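Putative O-GlcNAcase nagJ (Clostridium perfringens, PDB 6PV5) probably acts as a family 84 hexosaminidase, this chain being the piece of a longer protein that carries the catalytic barrel with flanking N-terminal and helical domains. Local coordinates at residues 270-275 with 311-316; 320-325 with 363-368; 484-489 with 605-610. All coordinates share one frame; numbering follows the deposited sequence.

Contact 1 of 3, residues 270-275 with 311-316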
ATOM      1  N   ILE A 270      24.587 -13.580  14.748  1.00 55.27           N
ATOM      2  CA  ILE A 270      24.926 -14.740  13.937  1.00 54.44           C
ATOM      3  C   ILE A 270      26.445 -14.844  13.788  1.00 59.26           C
ATOM      4  O   ILE A 270      27.157 -13.838  13.738  1.00 58.59           O
ATOM      5  CB  ILE A 270      24.181 -14.749  12.586  1.00 57.22           C
ATOM      6  CG1 ILE A 270      24.300 -16.102  11.878  1.00 54.47           C
ATOM      7  CG2 ILE A 270      24.629 -13.596  11.695  1.00 58.65           C
ATOM      8  CD1 ILE A 270      23.286 -16.337  10.780  1.00 54.78           C
ATOM      9  N   LYS A 271      26.934 -16.088  13.774  1.00 58.64           N
ATOM     10  CA  LYS A 271      28.338 -16.377  13.544  1.00 57.12           C
ATOM     11  C   LYS A 271      28.502 -16.982  12.149  1.00 53.10           C
ATOM     12  O   LYS A 271      27.619 -17.670  11.636  1.00 53.49           O
ATOM     13  CB  LYS A 271      28.904 -17.217  14.698  1.00 62.00           C
ATOM     14  CG  LYS A 271      29.398 -16.440  15.916  1.00 62.42           C
ATOM     15  CD  LYS A 271      30.598 -15.556  15.600  1.00 68.69           C
ATOM     16  CE  LYS A 271      31.441 -15.194  16.805  1.00 74.21           C
ATOM     17  NZ  LYS A 271      30.674 -14.417  17.808  1.00 79.87           N
ATOM     18  N   PHE A 272      29.632 -16.671  11.516  1.00 53.54           N
ATOM     19  CA  PHE A 272      29.902 -17.118  10.162  1.00 55.50           C
ATOM     20  C   PHE A 272      31.081 -18.089  10.194  1.00 63.43           C
ATOM     21  O   PHE A 272      31.148 -19.019   9.394  1.00 57.54           O
ATOM     22  CB  PHE A 272      30.221 -15.919   9.265  1.00 49.96           C
ATOM     23  CG  PHE A 272      29.153 -14.856   9.169  1.00 50.12           C
ATOM     24  CD1 PHE A 272      28.036 -15.028   8.362  1.00 50.48           C
ATOM     25  CD2 PHE A 272      29.281 -13.656   9.858  1.00 55.24           C
ATOM     26  CE1 PHE A 272      27.069 -14.034   8.261  1.00 51.45           C
ATOM     27  CE2 PHE A 272      28.320 -12.657   9.749  1.00 47.09           C
ATOM     28  CZ  PHE A 272      27.212 -12.853   8.961  1.00 43.20           C
ATOM     29  N   GLU A 273      31.972 -17.871  11.169  1.00 67.39           N
ATOM     30  CA  GLU A 273      33.296 -18.468  11.232  1.00 75.56           C
ATOM     31  C   GLU A 273      33.276 -19.757  12.063  1.00 77.78           C
ATOM     32  O   GLU A 273      32.799 -19.775  13.201  1.00 76.16           O
ATOM     33  CB  GLU A 273      34.291 -17.425  11.767  1.00 81.65           C
ATOM     34  CG  GLU A 273      33.868 -16.736  13.072  1.00 79.93           C
ATOM     35  CD  GLU A 273      33.030 -15.462  13.009  1.00 70.64           C
ATOM     36  OE1 GLU A 273      31.999 -15.459  12.318  1.00 67.73           O
ATOM     37  OE2 GLU A 273      33.403 -14.477  13.674  1.00 66.96           O
ATOM     38  N   GLY A 274      33.781 -20.841  11.458  1.00 76.47           N
ATOM     39  CA  GLY A 274      34.188 -22.043  12.175  1.00 74.75           C
ATOM     40  C   GLY A 274      33.024 -22.892  12.685  1.00 75.30           C
ATOM     41  O   GLY A 274      32.026 -23.085  11.990  1.00 73.69           O
ATOM     42  N   GLU A 275      33.193 -23.414  13.907  1.00 75.17           N
ATOM     43  CA  GLU A 275      32.282 -24.375  14.513  1.00 68.61           C
ATOM     44  C   GLU A 275      30.943 -23.698  14.800  1.00 62.72           C
ATOM     45  O   GLU A 275      29.877 -24.245  14.508  1.00 56.67           O
ATOM     46  CB  GLU A 275      32.921 -24.974  15.773  1.00 63.88           C
ATOM     47  N   GLY A 311      30.015  -8.481   3.383  1.00 43.09           N
ATOM     48  CA  GLY A 311      29.145  -8.779   2.260  1.00 37.18           C
ATOM     49  C   GLY A 311      29.295 -10.229   1.818  1.00 38.89           C
ATOM     50  O   GLY A 311      28.307 -10.865   1.461  1.00 41.15           O
ATOM     51  N   VAL A 312      30.537 -10.738   1.819  1.00 40.76           N
ATOM     52  CA  VAL A 312      30.791 -12.070   1.280  1.00 40.81           C
ATOM     53  C   VAL A 312      30.090 -13.101   2.170  1.00 36.97           C
ATOM     54  O   VAL A 312      29.299 -13.898   1.683  1.00 37.17           O
ATOM     55  CB  VAL A 312      32.298 -12.353   1.077  1.00 44.90           C
ATOM     56  CG1 VAL A 312      32.574 -13.820   0.722  1.00 41.08           C
ATOM     57  CG2 VAL A 312      32.891 -11.447   0.003  1.00 39.36           C
ATOM     58  N   GLN A 313      30.308 -13.003   3.486  1.00 39.80           N
ATOM     59  CA  GLN A 313      29.774 -13.946   4.463  1.00 42.96           C
ATOM     60  C   GLN A 313      28.249 -13.908   4.493  1.00 46.11           C
ATOM     61  O   GLN A 313      27.609 -14.960   4.578  1.00 48.39           O
ATOM     62  CB  GLN A 313      30.386 -13.697   5.844  1.00 45.63           C
ATOM     63  CG  GLN A 313      31.882 -13.984   5.871  1.00 47.35           C
ATOM     64  CD  GLN A 313      32.617 -13.579   7.125  1.00 52.77           C
ATOM     65  OE1 GLN A 313      32.478 -12.469   7.634  1.00 60.30           O
ATOM     66  NE2 GLN A 313      33.452 -14.475   7.620  1.00 53.66           N
ATOM     67  N   GLN A 314      27.663 -12.702   4.395  1.00 41.02           N
ATOM     68  CA  GLN A 314      26.208 -12.590   4.410  1.00 37.70           C
ATOM     69  C   GLN A 314      25.612 -13.224   3.152  1.00 36.97           C
ATOM     70  O   GLN A 314      24.594 -13.912   3.216  1.00 34.70           O
ATOM     71  CB  GLN A 314      25.743 -11.136   4.571  1.00 37.92           C
ATOM     72  CG  GLN A 314      26.170 -10.484   5.885  1.00 37.73           C
ATOM     73  CD  GLN A 314      25.889  -8.999   5.924  1.00 41.02           C
ATOM     74  OE1 GLN A 314      25.230  -8.437   5.049  1.00 39.55           O
ATOM     75  NE2 GLN A 314      26.360  -8.349   6.976  1.00 39.33           N
ATOM     76  N   ALA A 315      26.233 -12.961   1.996  1.00 35.61           N
ATOM     77  CA  ALA A 315      25.727 -13.501   0.750  1.00 34.32           C
ATOM     78  C   ALA A 315      25.871 -15.022   0.761  1.00 35.20           C
ATOM     79  O   ALA A 315      24.993 -15.733   0.263  1.00 36.53           O
ATOM     80  CB  ALA A 315      26.446 -12.878  -0.418  1.00 31.83           C
ATOM     81  N   GLU A 316      26.971 -15.506   1.344  1.00 34.74           N
ATOM     82  CA  GLU A 316      27.210 -16.944   1.388  1.00 42.98           C
ATOM     83  C   GLU A 316      26.157 -17.657   2.236  1.00 39.34           C
ATOM     84  O   GLU A 316      25.622 -18.675   1.795  1.00 41.59           O
ATOM     85  CB  GLU A 316      28.650 -17.275   1.789  1.00 44.17           C
ATOM     86  CG  GLU A 316      29.614 -17.031   0.645  1.00 51.80           C
ATOM     87  CD  GLU A 316      31.074 -17.254   0.993  1.00 66.43           C
ATOM     88  OE1 GLU A 316      31.367 -17.508   2.191  1.00 68.96           O
ATOM     89  OE2 GLU A 316      31.918 -17.177   0.060  1.00 70.61           O
TER
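Phe272 and Gln313 meet in a CH-pi contact at the rim of the eight-stranded beta/alpha barrel, where the loop after strand 259-264 packs on the first turns of helix 311-326. The two backbones come within 6.5 Å of each other, measured from the CA of Phe272 to the CA of Gln313. Gln313 CB lies over one face of the phenyl ring, 3.9 Å from the centroid of the Phe272 ring and 21° off its normal, displaced toward the CG-CD1 side. The pair illustrates how the aliphatic stem of a polar residue can serve as an apolar surface. CG of Gln313 lies anti to its carbonyl carbon (chi1 -66°). From that start the Gln313 chain runs out extended past the base of the ring, and NE2 of Gln313 reaches to 3.9 Å from Phe272 CB. The amide and ring planes are 19° apart, and OE1 of Gln313 is held from its own side by the hydroxyl of Ser310. At the far end of the ring, CZ of Phe272 touches CG of Gln314 obliquely at 4.0 Å. On the loop itself, the Glu273 carboxylate folds back so that OE1 of Glu273 accepts the N-H of Phe272 at 2.8 Å, which probably steadies the backbone from which the ring projects. The amide of Gln314 turns away to Asn308 and Tyr356, while helix 355-363 packs on helix 311-326 through Val312, Ala315 and Glu316. The loop carrying Phe272 leads on into helix 274-294.

Contact 2 of 3, residues 320-325 with 363-368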
ATOM      1  N   ARG A 320      23.776 -20.533   0.584  1.00 32.33           N
ATOM      2  CA  ARG A 320      23.657 -21.834   1.218  1.00 34.88           C
ATOM      3  C   ARG A 320      22.206 -22.110   1.602  1.00 40.19           C
ATOM      4  O   ARG A 320      21.698 -23.196   1.316  1.00 38.97           O
ATOM      5  CB  ARG A 320      24.591 -21.928   2.422  1.00 36.48           C
ATOM      6  CG  ARG A 320      25.006 -23.358   2.753  1.00 37.74           C
ATOM      7  CD  ARG A 320      25.823 -23.394   4.029  1.00 39.62           C
ATOM      8  NE  ARG A 320      25.760 -24.711   4.647  1.00 41.81           N
ATOM      9  CZ  ARG A 320      26.383 -25.029   5.771  1.00 43.64           C
ATOM     10  NH1 ARG A 320      27.127 -24.131   6.391  1.00 44.02           N
ATOM     11  NH2 ARG A 320      26.266 -26.242   6.283  1.00 48.21           N
ATOM     12  N   PHE A 321      21.534 -21.114   2.209  1.00 36.02           N
ATOM     13  CA  PHE A 321      20.159 -21.289   2.641  1.00 33.87           C
ATOM     14  C   PHE A 321      19.281 -21.546   1.425  1.00 37.11           C
ATOM     15  O   PHE A 321      18.376 -22.382   1.468  1.00 37.89           O
ATOM     16  CB  PHE A 321      19.660 -20.092   3.465  1.00 37.69           C
ATOM     17  CG  PHE A 321      18.264 -20.261   4.019  1.00 36.21           C
ATOM     18  CD1 PHE A 321      18.062 -20.797   5.279  1.00 36.36           C
ATOM     19  CD2 PHE A 321      17.153 -19.903   3.270  1.00 36.13           C
ATOM     20  CE1 PHE A 321      16.775 -20.948   5.789  1.00 35.91           C
ATOM     21  CE2 PHE A 321      15.869 -20.061   3.776  1.00 41.17           C
ATOM     22  CZ  PHE A 321      15.681 -20.586   5.036  1.00 36.57           C
ATOM     23  N   ASN A 322      19.549 -20.791   0.354  1.00 37.90           N
ATOM     24  CA  ASN A 322      18.809 -20.896  -0.891  1.00 38.50           C
ATOM     25  C   ASN A 322      19.006 -22.298  -1.485  1.00 45.94           C
ATOM     26  O   ASN A 322      18.072 -22.890  -2.032  1.00 43.00           O
ATOM     27  CB  ASN A 322      19.310 -19.821  -1.857  1.00 35.58           C
ATOM     28  CG  ASN A 322      18.487 -19.685  -3.111  1.00 35.63           C
ATOM     29  OD1 ASN A 322      17.263 -19.566  -3.059  1.00 41.08           O
ATOM     30  ND2 ASN A 322      19.158 -19.621  -4.245  1.00 37.30           N
ATOM     31  N   LYS A 323      20.244 -22.809  -1.370  1.00 46.63           N
ATOM     32  CA  LYS A 323      20.640 -24.074  -1.968  1.00 49.26           C
ATOM     33  C   LYS A 323      20.110 -25.240  -1.127  1.00 45.83           C
ATOM     34  O   LYS A 323      19.484 -26.146  -1.662  1.00 40.97           O
ATOM     35  CB  LYS A 323      22.167 -24.124  -2.134  1.00 49.64           C
ATOM     36  CG  LYS A 323      22.691 -25.331  -2.905  1.00 61.66           C
ATOM     37  CD  LYS A 323      24.210 -25.398  -2.970  1.00 70.11           C
ATOM     38  CE  LYS A 323      24.741 -26.636  -3.668  1.00 73.98           C
ATOM     39  NZ  LYS A 323      24.548 -27.864  -2.856  1.00 69.58           N
ATOM     40  N   GLU A 324      20.350 -25.191   0.188  1.00 42.12           N
ATOM     41  CA  GLU A 324      20.169 -26.330   1.077  1.00 42.44           C
ATOM     42  C   GLU A 324      18.779 -26.352   1.726  1.00 46.94           C
ATOM     43  O   GLU A 324      18.433 -27.342   2.373  1.00 48.37           O
ATOM     44  CB  GLU A 324      21.308 -26.403   2.096  1.00 39.96           C
ATOM     45  CG  GLU A 324      22.683 -26.434   1.448  1.00 41.30           C
ATOM     46  CD  GLU A 324      23.887 -26.632   2.357  1.00 43.93           C
ATOM     47  OE1 GLU A 324      23.745 -26.528   3.591  1.00 42.95           O
ATOM     48  OE2 GLU A 324      24.986 -26.868   1.819  1.00 46.11           O
ATOM     49  N   PHE A 325      17.974 -25.287   1.533  1.00 45.00           N
ATOM     50  CA  PHE A 325      16.612 -25.216   2.054  1.00 38.68           C
ATOM     51  C   PHE A 325      15.633 -24.856   0.938  1.00 41.06           C
ATOM     52  O   PHE A 325      14.792 -25.670   0.570  1.00 43.21           O
ATOM     53  CB  PHE A 325      16.496 -24.324   3.302  1.00 40.81           C
ATOM     54  CG  PHE A 325      15.096 -24.280   3.875  1.00 41.83           C
ATOM     55  CD1 PHE A 325      14.698 -25.182   4.854  1.00 39.95           C
ATOM     56  CD2 PHE A 325      14.144 -23.402   3.368  1.00 39.31           C
ATOM     57  CE1 PHE A 325      13.396 -25.179   5.335  1.00 43.80           C
ATOM     58  CE2 PHE A 325      12.840 -23.405   3.843  1.00 40.83           C
ATOM     59  CZ  PHE A 325      12.470 -24.285   4.837  1.00 41.44           C
ATOM     60  N   THR A 363      28.731 -11.900  -4.966  1.00 39.94           N
ATOM     61  CA  THR A 363      28.592 -13.232  -4.397  1.00 39.02           C
ATOM     62  C   THR A 363      27.175 -13.796  -4.523  1.00 40.44           C
ATOM     63  O   THR A 363      27.022 -15.004  -4.647  1.00 39.71           O
ATOM     64  CB  THR A 363      29.006 -13.246  -2.924  1.00 41.49           C
ATOM     65  OG1 THR A 363      30.267 -12.596  -2.887  1.00 37.83           O
ATOM     66  CG2 THR A 363      29.118 -14.628  -2.322  1.00 41.52           C
ATOM     67  N   LEU A 364      26.138 -12.950  -4.474  1.00 41.31           N
ATOM     68  CA  LEU A 364      24.784 -13.419  -4.196  1.00 34.70           C
ATOM     69  C   LEU A 364      24.148 -14.030  -5.440  1.00 36.67           C
ATOM     70  O   LEU A 364      24.138 -13.385  -6.476  1.00 37.56           O
ATOM     71  CB  LEU A 364      23.947 -12.223  -3.722  1.00 34.39           C
ATOM     72  CG  LEU A 364      22.533 -12.550  -3.240  1.00 35.84           C
ATOM     73  CD1 LEU A 364      22.593 -13.315  -1.921  1.00 30.65           C
ATOM     74  CD2 LEU A 364      21.691 -11.279  -3.086  1.00 30.50           C
ATOM     75  N   ASP A 365      23.540 -15.230  -5.304  1.00 36.11           N
ATOM     76  CA  ASP A 365      22.816 -15.890  -6.383  1.00 35.10           C
ATOM     77  C   ASP A 365      21.713 -15.007  -6.968  1.00 36.70           C
ATOM     78  O   ASP A 365      20.874 -14.466  -6.240  1.00 38.43           O
ATOM     79  CB  ASP A 365      22.060 -17.129  -5.890  1.00 40.94           C
ATOM     80  CG  ASP A 365      22.880 -18.318  -5.412  1.00 47.02           C
ATOM     81  OD1 ASP A 365      24.121 -18.322  -5.612  1.00 43.64           O
ATOM     82  OD2 ASP A 365      22.249 -19.258  -4.848  1.00 51.79           O
ATOM     83  N   LYS A 366      21.613 -15.023  -8.296  1.00 35.66           N
ATOM     84  CA  LYS A 366      20.764 -14.126  -9.064  1.00 38.67           C
ATOM     85  C   LYS A 366      19.269 -14.368  -8.850  1.00 43.33           C
ATOM     86  O   LYS A 366      18.454 -13.481  -9.137  1.00 45.62           O
ATOM     87  CB  LYS A 366      21.130 -14.128 -10.551  1.00 42.32           C
ATOM     88  CG  LYS A 366      22.468 -13.474 -10.887  1.00 47.67           C
ATOM     89  CD  LYS A 366      22.551 -12.951 -12.313  1.00 56.42           C
ATOM     90  CE  LYS A 366      23.936 -12.999 -12.937  1.00 57.77           C
ATOM     91  NZ  LYS A 366      25.001 -12.552 -12.002  1.00 65.78           N
ATOM     92  N   ASP A 367      18.891 -15.549  -8.355  1.00 42.35           N
ATOM     93  CA  ASP A 367      17.473 -15.833  -8.190  1.00 40.47           C
ATOM     94  C   ASP A 367      16.999 -15.447  -6.782  1.00 39.63           C
ATOM     95  O   ASP A 367      15.839 -15.675  -6.436  1.00 44.09           O
ATOM     96  CB  ASP A 367      17.139 -17.265  -8.625  1.00 42.54           C
ATOM     97  CG  ASP A 367      17.759 -18.346  -7.757  1.00 49.40           C
ATOM     98  OD1 ASP A 367      18.577 -18.004  -6.855  1.00 51.01           O
ATOM     99  OD2 ASP A 367      17.424 -19.532  -7.987  1.00 54.53           O
ATOM    100  N   ILE A 368      17.904 -14.875  -5.968  1.00 36.94           N
ATOM    101  CA  ILE A 368      17.532 -14.320  -4.674  1.00 36.85           C
ATOM    102  C   ILE A 368      17.082 -12.876  -4.886  1.00 36.43           C
ATOM    103  O   ILE A 368      17.780 -12.114  -5.539  1.00 35.18           O
ATOM    104  CB  ILE A 368      18.688 -14.417  -3.664  1.00 33.47           C
ATOM    105  CG1 ILE A 368      19.057 -15.877  -3.364  1.00 30.83           C
ATOM    106  CG2 ILE A 368      18.356 -13.626  -2.400  1.00 33.45           C
ATOM    107  CD1 ILE A 368      20.370 -16.050  -2.605  1.00 27.10           C
TER
HETATM  108  O   HOH W   1      15.539 -17.795  -4.274  1.00 40.16           O
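The flat amide of Asn322 has Ile368 over it and two carboxylates around its nitrogen. CG1 of Ile368 sits 3.8 Å from Asn322 ND2, lying over one face of the amide, and CD1 of Ile368 continues toward Asn322 CB. At the amide edge, OD2 of Asp365 lies within 10° of the amide plane and receives ND2 of Asn322 on its anti lone pair, at 3.2 Å. OD1 of Asp367 is met on its syn side by the other N-H of Asn322, at 3.1 Å, from a position tilted out of the amide plane; this bond is the more bent of the two. The Asp367 carboxylate stands nearly perpendicular to the amide, 85° between planes.

The acids come from a type I turn, Asp365 to Ile368, closed by Ile368 N bonding Asp365 O at 3.0 Å. The turn leads from helix 355-363 into barrel strand 369-372 and abuts the late turns of helix 311-326. With CG of Asn322 anti to its backbone N (chi1 -171°), the amide is carried out from the helix to the turn. A water donates to OD1 of Asn322 at 2.8 Å and to the carbonyl O of Asp367.

Both amide hydrogens and the amide oxygen are therefore used, which fixes the rotation of the group. A neutral donor shared by two neighbouring acids would be expected to ease their mutual repulsion.

Contact 3 of 3, residues 484-489 with 605-610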
ATOM      1  N   LYS A 484     -11.423  13.819   2.147  1.00 25.27           N
ATOM      2  CA  LYS A 484     -10.383  14.332   1.267  1.00 25.08           C
ATOM      3  C   LYS A 484      -9.979  15.745   1.688  1.00 24.66           C
ATOM      4  O   LYS A 484      -8.790  16.055   1.700  1.00 25.81           O
ATOM      5  CB  LYS A 484     -10.823  14.293  -0.202  1.00 27.62           C
ATOM      6  CG  LYS A 484      -9.726  14.743  -1.168  1.00 30.13           C
ATOM      7  CD  LYS A 484     -10.134  14.712  -2.612  1.00 32.22           C
ATOM      8  CE  LYS A 484      -9.030  15.185  -3.544  1.00 35.57           C
ATOM      9  NZ  LYS A 484      -9.434  14.980  -4.955  1.00 34.04           N
ATOM     10  N   ILE A 485     -10.966  16.582   2.048  0.64 24.66           N
ATOM     11  CA  ILE A 485     -10.695  17.918   2.568  0.64 23.14           C
ATOM     12  C   ILE A 485      -9.706  17.840   3.732  0.64 22.48           C
ATOM     13  O   ILE A 485      -8.785  18.653   3.815  0.64 23.20           O
ATOM     14  CB  ILE A 485     -11.996  18.670   2.933  0.64 22.89           C
ATOM     15  CG1 ILE A 485     -12.829  18.999   1.684  0.64 22.91           C
ATOM     16  CG2 ILE A 485     -11.666  19.918   3.740  0.64 22.25           C
ATOM     17  CD1 ILE A 485     -14.284  19.384   1.965  0.64 20.43           C
ATOM     18  N   PHE A 486      -9.873  16.844   4.613  1.00 23.46           N
ATOM     19  CA  PHE A 486      -8.963  16.642   5.738  1.00 24.17           C
ATOM     20  C   PHE A 486      -7.626  16.073   5.251  1.00 22.80           C
ATOM     21  O   PHE A 486      -6.550  16.584   5.587  1.00 22.28           O
ATOM     22  CB  PHE A 486      -9.659  15.703   6.739  1.00 26.10           C
ATOM     23  CG  PHE A 486      -8.809  15.205   7.879  1.00 26.36           C
ATOM     24  CD1 PHE A 486      -8.484  16.043   8.938  1.00 27.34           C
ATOM     25  CD2 PHE A 486      -8.365  13.888   7.911  1.00 26.33           C
ATOM     26  CE1 PHE A 486      -7.717  15.577  10.004  1.00 28.54           C
ATOM     27  CE2 PHE A 486      -7.591  13.423   8.967  1.00 27.45           C
ATOM     28  CZ  PHE A 486      -7.273  14.267  10.019  1.00 29.53           C
ATOM     29  N   ALA A 487      -7.698  14.990   4.463  1.00 22.02           N
ATOM     30  CA  ALA A 487      -6.498  14.274   4.033  1.00 23.82           C
ATOM     31  C   ALA A 487      -5.593  15.164   3.174  1.00 24.31           C
ATOM     32  O   ALA A 487      -4.374  15.010   3.188  1.00 23.69           O
ATOM     33  CB  ALA A 487      -6.895  13.019   3.291  1.00 21.52           C
ATOM     34  N   ASN A 488      -6.189  16.115   2.456  1.00 24.03           N
ATOM     35  CA  ASN A 488      -5.440  17.072   1.645  1.00 25.79           C
ATOM     36  C   ASN A 488      -4.354  17.780   2.450  1.00 25.99           C
ATOM     37  O   ASN A 488      -3.311  18.150   1.895  1.00 26.29           O
ATOM     38  CB  ASN A 488      -6.394  18.025   0.910  1.00 26.08           C
ATOM     39  CG  ASN A 488      -5.732  19.092   0.060  1.00 27.43           C
ATOM     40  OD1 ASN A 488      -4.808  18.828  -0.707  1.00 24.62           O
ATOM     41  ND2 ASN A 488      -6.218  20.317   0.181  1.00 26.55           N
ATOM     42  N   HIS A 489      -4.565  17.938   3.765  1.00 25.75           N
ATOM     43  CA  HIS A 489      -3.602  18.680   4.567  1.00 23.65           C
ATOM     44  C   HIS A 489      -2.643  17.744   5.294  1.00 25.44           C
ATOM     45  O   HIS A 489      -1.943  18.169   6.203  1.00 23.23           O
ATOM     46  CB  HIS A 489      -4.322  19.584   5.577  1.00 25.29           C
ATOM     47  CG  HIS A 489      -5.095  20.696   4.956  1.00 24.18           C
ATOM     48  ND1 HIS A 489      -4.584  21.961   4.854  1.00 24.30           N
ATOM     49  CD2 HIS A 489      -6.321  20.727   4.385  1.00 23.87           C
ATOM     50  CE1 HIS A 489      -5.470  22.750   4.267  1.00 23.15           C
ATOM     51  NE2 HIS A 489      -6.537  22.015   3.961  1.00 24.49           N
ATOM     52  N   ALA A 605      -0.721  16.515  17.931  1.00 34.03           N
ATOM     53  CA  ALA A 605      -0.968  16.078  16.567  1.00 34.08           C
ATOM     54  C   ALA A 605      -0.477  17.132  15.573  1.00 33.45           C
ATOM     55  O   ALA A 605      -0.573  18.319  15.851  1.00 31.95           O
ATOM     56  CB  ALA A 605      -2.442  15.795  16.442  1.00 30.50           C
ATOM     57  N   THR A 606       0.111  16.677  14.451  1.00 29.49           N
ATOM     58  CA  THR A 606       0.655  17.530  13.410  1.00 29.07           C
ATOM     59  C   THR A 606      -0.203  17.404  12.155  1.00 28.79           C
ATOM     60  O   THR A 606      -0.415  16.311  11.646  1.00 26.28           O
ATOM     61  CB  THR A 606       2.128  17.187  13.146  1.00 32.05           C
ATOM     62  OG1 THR A 606       2.821  17.315  14.385  1.00 33.37           O
ATOM     63  CG2 THR A 606       2.811  18.079  12.136  1.00 28.34           C
ATOM     64  N   ILE A 607      -0.734  18.531  11.674  1.00 27.59           N
ATOM     65  CA  ILE A 607      -1.552  18.527  10.472  1.00 25.96           C
ATOM     66  C   ILE A 607      -1.527  19.938   9.884  1.00 29.87           C
ATOM     67  O   ILE A 607      -1.511  20.896  10.650  1.00 26.87           O
ATOM     68  CB  ILE A 607      -2.986  18.025  10.725  1.00 25.92           C
ATOM     69  CG1 ILE A 607      -3.730  17.934   9.388  1.00 26.76           C
ATOM     70  CG2 ILE A 607      -3.732  18.929  11.699  1.00 25.33           C
ATOM     71  CD1 ILE A 607      -4.726  16.836   9.290  1.00 26.53           C
ATOM     72  N   ALA A 608      -1.498  20.061   8.541  1.00 25.97           N
ATOM     73  CA  ALA A 608      -1.574  21.380   7.937  1.00 25.36           C
ATOM     74  C   ALA A 608      -0.374  22.227   8.354  1.00 27.72           C
ATOM     75  O   ALA A 608      -0.456  23.461   8.324  1.00 29.42           O
ATOM     76  CB  ALA A 608      -2.884  22.060   8.332  1.00 24.31           C
ATOM     77  N   ASN A 609       0.762  21.570   8.649  1.00 26.19           N
ATOM     78  CA  ASN A 609       1.906  22.166   9.333  1.00 25.17           C
ATOM     79  C   ASN A 609       2.889  22.804   8.344  1.00 27.84           C
ATOM     80  O   ASN A 609       3.739  23.573   8.769  1.00 26.10           O
ATOM     81  CB  ASN A 609       2.675  21.135  10.176  1.00 24.32           C
ATOM     82  CG  ASN A 609       3.087  19.940   9.343  1.00 26.15           C
ATOM     83  OD1 ASN A 609       2.238  19.280   8.741  1.00 26.76           O
ATOM     84  ND2 ASN A 609       4.377  19.679   9.249  1.00 27.43           N
ATOM     85  N   ASN A 610       2.773  22.503   7.042  1.00 27.76           N
ATOM     86  CA  ASN A 610       3.674  23.040   6.024  1.00 28.67           C
ATOM     87  C   ASN A 610       3.081  24.266   5.305  1.00 27.44           C
ATOM     88  O   ASN A 610       3.830  25.041   4.722  1.00 26.46           O
ATOM     89  CB  ASN A 610       4.026  22.014   4.923  1.00 28.14           C
ATOM     90  CG  ASN A 610       4.744  20.781   5.440  1.00 33.20           C
ATOM     91  OD1 ASN A 610       5.605  20.880   6.305  1.00 37.44           O
ATOM     92  ND2 ASN A 610       4.412  19.615   4.911  1.00 31.33           N
TER
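Phe486 of helix 480-487 and His489, in the loop that follows, face Ile607 and Ala608 in a buried contact between two parts of the alpha-helical region that follows the barrel. The loop carrying Ile607 and Ala608 joins helices 583-601 and 612-619, in the part of the sequence related to the hyaluronidase post-catalytic domain, so the contact ties together elements more than a hundred residues apart.

The polar interaction across the contact is a single main-chain hydrogen bond: Ala608 N donates to His489 O at 3.0 Å, with an N-H...O angle of 151°. Ala608 adopts left-handed helical backbone angles, which marks a sharp turn in the loop just where its N-H meets the His489 carbonyl. On the other segment the chain tightens as it leaves the helix, His489 N bonding back to Phe486 O at 3.0 Å. The Ala608 bond illustrates how one loop can satisfy a buried main-chain carbonyl of another.

The His489 side chain combines two kinds of contact. Its imidazole lies beside the Ala608 methyl, ND1 of His489 to CB of Ala608 being 3.9 Å, while NE2 is hydrogen-bonded to Glu530. That carboxylate probably helps to hold the imidazole against the methyl group.

Apolar packing completes the set. Phe561 of helix 548-579 makes edge-to-face ring contacts with both Phe486 and His489. Ile607 presents CG1 to the His489 carbonyl, 3.7 Å from its O, and extends onward with CG1 anti to the backbone N (chi1 -175°), which carries its terminal methyl to the phenyl ring. There CD1 of Ile607 comes obliquely to CE1 of Phe486 at 3.3 Å, unusually close for two carbons, so the exact spacing is doubtful; the two side chains cross at about a right angle.

In the fold
Contacts 1 and 2 are neighbours on the barrel, their centres about 14 Å apart, and share helix 311-326: contact 1 uses its first turns, contact 2 its later ones. They touch directly where Ala315 CB packs on Thr363 CB at 3.6 Å. Contact 1 lies nearer the predicted active site, the side chain of Gln314 being about 11 Å from that of the probable proton donor Asp305, whereas contact 2 joins this helix to the turn entering strand 369-372. Contact 3 belongs to the helical region, its centre about 47 Å from that of contact 1 and about 45 Å from that of contact 2, with no touch to either.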